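Local coordinates for protein terminase, large subunit (Enterobacteria phage P22, PDB 4DKW) that drives ATP-powered translocation of viral DNA into empty capsids and, through the nuclease domain present here, cuts the genome to begin and end packaging, at residues N123-G128 against R155-D160. Sequence-based numbering, arbitrary orientation.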
loop_
_atom_site.group_PDB
_atom_site.type_symbol
_atom_site.label_atom_id
_atom_site.label_comp_id
_atom_site.label_asym_id
_atom_site.label_seq_id
_atom_site.Cartn_x
_atom_site.Cartn_y
_atom_site.Cartn_z
ATOM N N ASN A 123 11.772 -3.759 -8.472
ATOM C CA ASN A 123 10.517 -3.091 -8.131
ATOM C C ASN A 123 9.399 -3.379 -9.136
ATOM O O ASN A 123 8.440 -2.616 -9.247
ATOM C CB ASN A 123 10.722 -1.577 -7.931
ATOM C CG ASN A 123 10.955 -0.825 -9.247
ATOM O OD1 ASN A 123 11.252 -1.426 -10.283
ATOM N ND2 ASN A 123 10.827 0.499 -9.202
ATOM N N SER A 124 9.523 -4.494 -9.851
ATOM C CA SER A 124 8.501 -4.934 -10.803
ATOM C C SER A 124 7.052 -4.883 -10.280
ATOM O O SER A 124 6.718 -5.525 -9.282
ATOM C CB SER A 124 8.812 -6.355 -11.264
ATOM O OG SER A 124 7.768 -6.873 -12.066
ATOM N N VAL A 125 6.200 -4.120 -10.958
ATOM C CA VAL A 125 4.771 -4.116 -10.649
ATOM C C VAL A 125 4.162 -5.489 -10.954
ATOM O O VAL A 125 3.412 -6.038 -10.151
ATOM C CB VAL A 125 4.023 -3.033 -11.447
ATOM C CG1 VAL A 125 2.536 -3.037 -11.097
ATOM C CG2 VAL A 125 4.640 -1.671 -11.183
ATOM N N GLU A 126 4.493 -6.035 -12.118
ATOM C CA GLU A 126 4.015 -7.360 -12.521
ATOM C C GLU A 126 4.309 -8.413 -11.453
ATOM O O GLU A 126 3.452 -9.217 -11.108
ATOM C CB GLU A 126 4.636 -7.791 -13.865
ATOM C CG GLU A 126 4.109 -7.025 -15.091
ATOM C CD GLU A 126 2.672 -7.376 -15.447
ATOM O OE1 GLU A 126 2.167 -8.411 -14.961
ATOM O OE2 GLU A 126 2.039 -6.620 -16.219
ATOM N N SER A 127 5.527 -8.398 -10.924
ATOM C CA SER A 127 5.918 -9.363 -9.905
ATOM C C SER A 127 5.094 -9.209 -8.620
ATOM O O SER A 127 4.663 -10.199 -8.022
ATOM C CB SER A 127 7.418 -9.248 -9.607
ATOM O OG SER A 127 7.899 -10.461 -9.058
ATOM N N GLY A 128 4.882 -7.968 -8.195
ATOM C CA GLY A 128 4.036 -7.682 -7.048
ATOM C C GLY A 128 2.593 -8.134 -7.227
ATOM O O GLY A 128 1.975 -8.679 -6.315
ATOM N N ARG A 155 -11.882 -3.387 -8.113
ATOM C CA ARG A 155 -12.944 -3.643 -9.093
ATOM C C ARG A 155 -12.635 -3.162 -10.513
ATOM O O ARG A 155 -13.107 -3.752 -11.496
ATOM C CB ARG A 155 -14.243 -2.993 -8.637
ATOM C CG ARG A 155 -14.899 -3.698 -7.487
ATOM C CD ARG A 155 -16.285 -3.145 -7.218
ATOM N NE ARG A 155 -16.265 -1.924 -6.425
ATOM C CZ ARG A 155 -16.388 -1.886 -5.103
ATOM N NH1 ARG A 155 -16.555 -3.004 -4.410
ATOM N NH2 ARG A 155 -16.380 -0.722 -4.473
ATOM N N LEU A 156 -11.843 -2.095 -10.608
ATOM C CA LEU A 156 -11.538 -1.441 -11.877
ATOM C C LEU A 156 -10.165 -1.789 -12.477
ATOM O O LEU A 156 -9.891 -1.455 -13.621
ATOM C CB LEU A 156 -11.609 0.068 -11.679
ATOM C CG LEU A 156 -12.963 0.614 -11.243
ATOM C CD1 LEU A 156 -12.861 2.112 -11.023
ATOM C CD2 LEU A 156 -13.992 0.307 -12.305
ATOM N N TYR A 157 -9.302 -2.429 -11.693
ATOM C CA TYR A 157 -7.933 -2.714 -12.111
ATOM C C TYR A 157 -7.912 -3.732 -13.260
ATOM O O TYR A 157 -8.356 -4.880 -13.097
ATOM C CB TYR A 157 -7.153 -3.261 -10.922
ATOM C CG TYR A 157 -5.666 -2.985 -10.938
ATOM C CD1 TYR A 157 -5.164 -1.775 -11.402
ATOM C CD2 TYR A 157 -4.766 -3.920 -10.433
ATOM C CE1 TYR A 157 -3.791 -1.516 -11.386
ATOM C CE2 TYR A 157 -3.409 -3.671 -10.405
ATOM C CZ TYR A 157 -2.922 -2.474 -10.882
ATOM O OH TYR A 157 -1.558 -2.233 -10.835
ATOM N N HIS A 158 -7.383 -3.321 -14.413
ATOM C CA HIS A 158 -7.453 -4.160 -15.610
ATOM C C HIS A 158 -6.260 -3.962 -16.544
ATOM O O HIS A 158 -5.431 -3.076 -16.337
ATOM C CB HIS A 158 -8.752 -3.881 -16.365
ATOM C CG HIS A 158 -8.821 -2.502 -16.951
ATOM N ND1 HIS A 158 -9.121 -1.384 -16.201
ATOM C CD2 HIS A 158 -8.609 -2.059 -18.216
ATOM C CE1 HIS A 158 -9.104 -0.315 -16.979
ATOM N NE2 HIS A 158 -8.796 -0.700 -18.206
ATOM N N ARG A 159 -6.183 -4.799 -17.575
ATOM C CA ARG A 159 -5.163 -4.663 -18.600
ATOM C C ARG A 159 -5.767 -4.103 -19.881
ATOM O O ARG A 159 -6.954 -4.304 -20.158
ATOM C CB ARG A 159 -4.510 -6.011 -18.882
ATOM C CG ARG A 159 -3.714 -6.538 -17.714
ATOM C CD ARG A 159 -3.159 -7.925 -17.959
ATOM N NE ARG A 159 -2.491 -8.402 -16.756
ATOM C CZ ARG A 159 -1.250 -8.069 -16.411
ATOM N NH1 ARG A 159 -0.521 -7.275 -17.190
ATOM N NH2 ARG A 159 -0.730 -8.536 -15.284
ATOM N N ASP A 160 -4.957 -3.398 -20.666
ATOM C CA ASP A 160 -5.453 -2.859 -21.923
ATOM C C ASP A 160 -5.580 -3.952 -22.979
ATOM O O ASP A 160 -5.407 -5.139 -22.684
ATOM C CB ASP A 160 -4.613 -1.669 -22.425
ATOM C CG ASP A 160 -3.160 -2.021 -22.680
ATOM O OD1 ASP A 160 -2.845 -3.183 -23.019
ATOM O OD2 ASP A 160 -2.319 -1.101 -22.563
#
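A bidentate salt bridge between Glu126 and Arg159 carries most of this contact, spanning backbones whose nearest CA atoms, those of the same two residues, are still 11.3 Å apart. Arg159 meets the carboxylate end-on: its NH1 lies 2.8 Å from Glu126 OE2 in an almost straight bond (173°), and its NH2 lies 2.9 Å from Glu126 OE1. Both oxygens accept through their syn lone pairs, and the carboxylate and guanidinium planes are nearly coplanar, 23° apart. Two bonds, one to each oxygen, restrain the rotation of both groups. The arginine reaches across with its chain extended from CG to NE, whereas the glutamate chain bends at chi2 (-71°) to present its carboxylate. NH1 also donates to Gly163 O, which ties the guanidinium to the loop following strand 158-159.

Within the RNase H-like nuclease domain, the bridge links the first turn of helix 125-137 to the short, weakly bonded strand 158-159, which runs antiparallel to strand 5-6 in a two-stranded sheet of its own. At the start of that helix, Ser124 is the N-cap, its OG accepting from Ser127 N at 2.9 Å.

Van der Waals contact is slight: the Val125 methyl CG1 lies loosely against the tyrosine hydroxyl, 4.2 Å from Tyr157 OH. Ile165 touches both of these side chains as well as Glu126, and helix 171-181 adds Arg177 against Val125 and Leu173 against Tyr157. That helix begins with the magnesium ligand Asp171, whose side chain is about 10 Å from that of Tyr157.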